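Local structure of beta-N-acetylglucosaminidase-like protein Glycoside hydrolase family 20 (Flavobacterium johnsoniae, 6YHH) at residues P457-W465 and G502-I512. The protein probably cleaves terminal N-acetylglucosamine from chitin oligosaccharides, as a family 20 beta-N-acetylhexosaminidase in bacterial chitin breakdown. Residues are numbered along the deposited sequence; the frame is centred on the assembly and turned at random.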
loop_
_atom_site.group_PDB
_atom_site.type_symbol
_atom_site.label_atom_id
_atom_site.label_comp_id
_atom_site.label_asym_id
_atom_site.label_seq_id
_atom_site.Cartn_x
_atom_site.Cartn_y
_atom_site.Cartn_z
ATOM N N PRO A 457 4.958 7.021 5.966
ATOM C CA PRO A 457 4.191 6.566 4.772
ATOM C C PRO A 457 2.978 5.757 5.118
ATOM O O PRO A 457 2.022 5.740 4.336
ATOM C CB PRO A 457 5.201 5.673 4.042
ATOM C CG PRO A 457 6.487 6.301 4.438
ATOM C CD PRO A 457 6.400 6.729 5.852
ATOM N N GLU A 458 3.008 5.095 6.269
ATOM C CA GLU A 458 1.844 4.313 6.742
ATOM C C GLU A 458 0.691 5.160 7.187
ATOM O O GLU A 458 -0.500 4.848 6.959
ATOM C CB GLU A 458 2.256 3.286 7.816
ATOM C CG GLU A 458 3.256 2.241 7.254
ATOM C CD GLU A 458 4.678 2.668 7.099
ATOM O OE1 GLU A 458 5.138 3.631 7.740
ATOM O OE2 GLU A 458 5.261 2.098 6.111
ATOM N N THR A 459 0.968 6.239 7.893
ATOM C CA THR A 459 -0.094 7.043 8.456
ATOM C C THR A 459 -0.447 8.326 7.633
ATOM O O THR A 459 -1.446 8.963 7.940
ATOM C CB THR A 459 0.128 7.505 9.919
ATOM O OG1 THR A 459 1.293 8.325 9.994
ATOM C CG2 THR A 459 0.373 6.328 10.796
ATOM N N PHE A 460 0.345 8.616 6.607
ATOM C CA PHE A 460 0.206 9.800 5.743
ATOM C C PHE A 460 -1.239 9.995 5.261
ATOM O O PHE A 460 -1.874 11.032 5.518
ATOM C CB PHE A 460 1.099 9.664 4.514
ATOM C CG PHE A 460 1.112 10.891 3.663
ATOM C CD1 PHE A 460 1.999 11.911 3.950
ATOM C CD2 PHE A 460 0.299 11.021 2.547
ATOM C CE1 PHE A 460 2.041 13.083 3.250
ATOM C CE2 PHE A 460 0.310 12.173 1.799
ATOM C CZ PHE A 460 1.209 13.207 2.103
ATOM N N ASP A 461 -1.810 8.965 4.639
ATOM C CA ASP A 461 -3.161 9.116 4.077
ATOM C C ASP A 461 -4.249 9.362 5.166
ATOM O O ASP A 461 -5.189 10.166 4.913
ATOM C CB ASP A 461 -3.553 7.915 3.242
ATOM C CG ASP A 461 -2.737 7.731 2.009
ATOM O OD1 ASP A 461 -2.025 8.633 1.640
ATOM O OD2 ASP A 461 -2.880 6.605 1.397
ATOM N N SER A 462 -4.073 8.779 6.375
ATOM C CA SER A 462 -5.011 9.006 7.448
ATOM C C SER A 462 -5.026 10.457 7.917
ATOM O O SER A 462 -6.010 10.931 8.545
ATOM C CB SER A 462 -4.732 8.108 8.659
ATOM O OG SER A 462 -3.608 8.465 9.384
ATOM N N ARG A 463 -3.917 11.127 7.743
ATOM C CA ARG A 463 -3.831 12.573 8.071
ATOM C C ARG A 463 -4.420 13.431 6.930
ATOM O O ARG A 463 -5.172 14.413 7.153
ATOM C CB ARG A 463 -2.364 12.938 8.393
ATOM C CG ARG A 463 -2.012 12.690 9.868
ATOM C CD ARG A 463 -2.279 11.300 10.405
ATOM N NE ARG A 463 -2.086 11.262 11.858
ATOM C CZ ARG A 463 -2.858 10.544 12.688
ATOM N NH1 ARG A 463 -3.734 9.646 12.219
ATOM N NH2 ARG A 463 -2.672 10.662 14.026
ATOM N N VAL A 464 -4.070 13.121 5.691
ATOM C CA VAL A 464 -4.518 13.936 4.532
ATOM C C VAL A 464 -6.009 13.797 4.260
ATOM O O VAL A 464 -6.666 14.805 3.993
ATOM C CB VAL A 464 -3.684 13.619 3.279
ATOM C CG1 VAL A 464 -4.119 14.443 2.085
ATOM C CG2 VAL A 464 -2.244 13.924 3.610
ATOM N N TRP A 465 -6.519 12.583 4.322
ATOM C CA TRP A 465 -7.897 12.214 3.876
ATOM C C TRP A 465 -8.683 11.713 5.042
ATOM O O TRP A 465 -8.157 10.925 5.864
ATOM C CB TRP A 465 -7.813 11.136 2.785
ATOM C CG TRP A 465 -6.891 11.563 1.637
ATOM C CD1 TRP A 465 -5.591 11.121 1.370
ATOM C CD2 TRP A 465 -7.173 12.567 0.640
ATOM N NE1 TRP A 465 -5.083 11.823 0.290
ATOM C CE2 TRP A 465 -6.039 12.702 -0.171
ATOM C CE3 TRP A 465 -8.294 13.430 0.401
ATOM C CZ2 TRP A 465 -5.964 13.630 -1.187
ATOM C CZ3 TRP A 465 -8.230 14.324 -0.646
ATOM C CH2 TRP A 465 -7.035 14.437 -1.429
ATOM N N GLY A 502 -6.152 3.162 -3.725
ATOM C CA GLY A 502 -5.079 2.702 -2.840
ATOM C C GLY A 502 -4.915 3.505 -1.583
ATOM O O GLY A 502 -4.040 3.208 -0.752
ATOM N N LEU A 503 -5.726 4.536 -1.391
ATOM C CA LEU A 503 -5.539 5.371 -0.193
ATOM C C LEU A 503 -5.761 4.564 1.071
ATOM O O LEU A 503 -6.653 3.705 1.161
ATOM C CB LEU A 503 -6.501 6.629 -0.220
ATOM C CG LEU A 503 -6.017 7.847 -1.039
ATOM C CD1 LEU A 503 -4.625 8.340 -0.912
ATOM C CD2 LEU A 503 -6.001 7.420 -2.501
ATOM N N THR A 504 -4.951 4.794 2.088
ATOM C CA THR A 504 -4.827 3.859 3.216
ATOM C C THR A 504 -5.479 4.404 4.448
ATOM O O THR A 504 -5.318 3.849 5.528
ATOM C CB THR A 504 -3.366 3.603 3.612
ATOM O OG1 THR A 504 -2.745 4.786 4.164
ATOM C CG2 THR A 504 -2.501 3.151 2.425
ATOM N N HIS A 505 -6.205 5.511 4.328
ATOM C CA HIS A 505 -6.710 6.184 5.539
ATOM C C HIS A 505 -7.563 5.293 6.465
ATOM O O HIS A 505 -7.429 5.339 7.680
ATOM C CB HIS A 505 -7.443 7.473 5.213
ATOM C CG HIS A 505 -8.490 7.336 4.167
ATOM N ND1 HIS A 505 -8.204 6.889 2.896
ATOM C CD2 HIS A 505 -9.814 7.637 4.174
ATOM C CE1 HIS A 505 -9.320 6.837 2.198
ATOM N NE2 HIS A 505 -10.300 7.362 2.927
ATOM N N ILE A 506 -8.392 4.457 5.897
ATOM C CA ILE A 506 -9.259 3.560 6.669
ATOM C C ILE A 506 -8.483 2.274 6.974
ATOM O O ILE A 506 -8.451 1.790 8.131
ATOM C CB ILE A 506 -10.587 3.257 5.904
ATOM C CG1 ILE A 506 -11.341 4.573 5.614
ATOM C CG2 ILE A 506 -11.478 2.377 6.753
ATOM C CD1 ILE A 506 -12.384 4.460 4.538
ATOM N N LYS A 507 -7.868 1.660 5.965
ATOM C CA LYS A 507 -7.344 0.287 6.135
ATOM C C LYS A 507 -6.085 0.199 7.000
ATOM O O LYS A 507 -5.907 -0.789 7.734
ATOM C CB LYS A 507 -7.130 -0.389 4.749
ATOM C CG LYS A 507 -5.982 0.129 3.916
ATOM C CD LYS A 507 -6.042 -0.404 2.506
ATOM C CE LYS A 507 -4.847 -0.022 1.712
ATOM N NZ LYS A 507 -4.985 -0.380 0.244
ATOM N N ASN A 508 -5.207 1.211 6.936
ATOM C CA ASN A 508 -4.001 1.154 7.721
ATOM C C ASN A 508 -4.317 1.342 9.218
ATOM O O ASN A 508 -3.525 0.956 10.063
ATOM C CB ASN A 508 -2.932 2.158 7.218
ATOM C CG ASN A 508 -2.068 1.614 6.098
ATOM O OD1 ASN A 508 -1.022 2.278 5.660
ATOM N ND2 ASN A 508 -2.437 0.468 5.595
ATOM N N LYS A 509 -5.480 1.907 9.588
ATOM C CA LYS A 509 -5.849 2.031 10.959
ATOM C C LYS A 509 -5.985 0.660 11.590
ATOM O O LYS A 509 -5.560 0.435 12.704
ATOM C CB LYS A 509 -7.218 2.754 11.037
ATOM C CG LYS A 509 -7.801 2.894 12.416
ATOM C CD LYS A 509 -9.158 3.554 12.309
ATOM C CE LYS A 509 -9.732 3.765 13.667
ATOM N NZ LYS A 509 -10.941 4.647 13.602
ATOM N N ALA A 510 -6.517 -0.307 10.830
ATOM C CA ALA A 510 -6.691 -1.674 11.416
ATOM C C ALA A 510 -5.361 -2.378 11.631
ATOM O O ALA A 510 -5.232 -3.169 12.543
ATOM C CB ALA A 510 -7.591 -2.565 10.534
ATOM N N VAL A 511 -4.362 -2.139 10.793
ATOM C CA VAL A 511 -3.073 -2.624 10.975
ATOM C C VAL A 511 -2.486 -2.145 12.311
ATOM O O VAL A 511 -1.898 -2.929 13.097
ATOM C CB VAL A 511 -2.119 -2.160 9.868
ATOM C CG1 VAL A 511 -0.705 -2.607 10.161
ATOM C CG2 VAL A 511 -2.617 -2.685 8.515
ATOM N N ILE A 512 -2.621 -0.843 12.553
ATOM C CA ILE A 512 -2.148 -0.246 13.813
ATOM C C ILE A 512 -2.896 -0.848 15.000
ATOM O O ILE A 512 -2.282 -1.208 15.997
ATOM C CB ILE A 512 -2.262 1.271 13.796
ATOM C CG1 ILE A 512 -1.219 1.812 12.775
ATOM C CG2 ILE A 512 -1.953 1.870 15.146
ATOM C CD1 ILE A 512 -1.532 3.231 12.337
HETATM O O HOH W 1 -0.583 6.437 3.857
HETATM O O HOH W 2 -2.947 5.866 6.627
#
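A buried contact between a short helix and the lead-in of another, bonded through one carboxylate and two waters, joins 457-465, in the family 20 catalytic domain, to 502-512, which runs into helix 507-517. Asp461 reaches across to the backbone: its OD2 accepts the N-H of Thr504 at 2.8 Å, on the anti lone pair, with an N-H...O angle of 148°. The same oxygen is salt-bridged to Arg165 of helix 160-172, so one carboxylate ties three parts of the chain together. With an alanine at this position, the Thr504 N-H is likely to lose its acceptor and Arg165 its partner carboxylate. In this TIM-barrel domain, 460-464 follows barrel strand 443-450, and the side chains of Phe460 and Val464 pack on Met450 of that strand. Two waters bridge the segments: Thr504 OG1 lies 2.7 Å from each; water 1 also bonds Pro457 O and Asp461 N, and water 2 lies in hydrogen-bonding reach of Glu458 O. Trp465 CB sits over one face of the His505 imidazole, a CH-pi contact 4.2 Å from the ring centroid. With CG between its backbone N and carbonyl carbon (chi1 51°), the His505 ring meets Trp465 CB while NE2 bonds Ser495 O; buried ND1 has no partner. Leu503 CD1 packs 3.7 Å from Trp465 CD1, and at the far end Thr459 CG2 meets Ile512 CD1 at 3.9 Å, the side chains crossing at about a right angle.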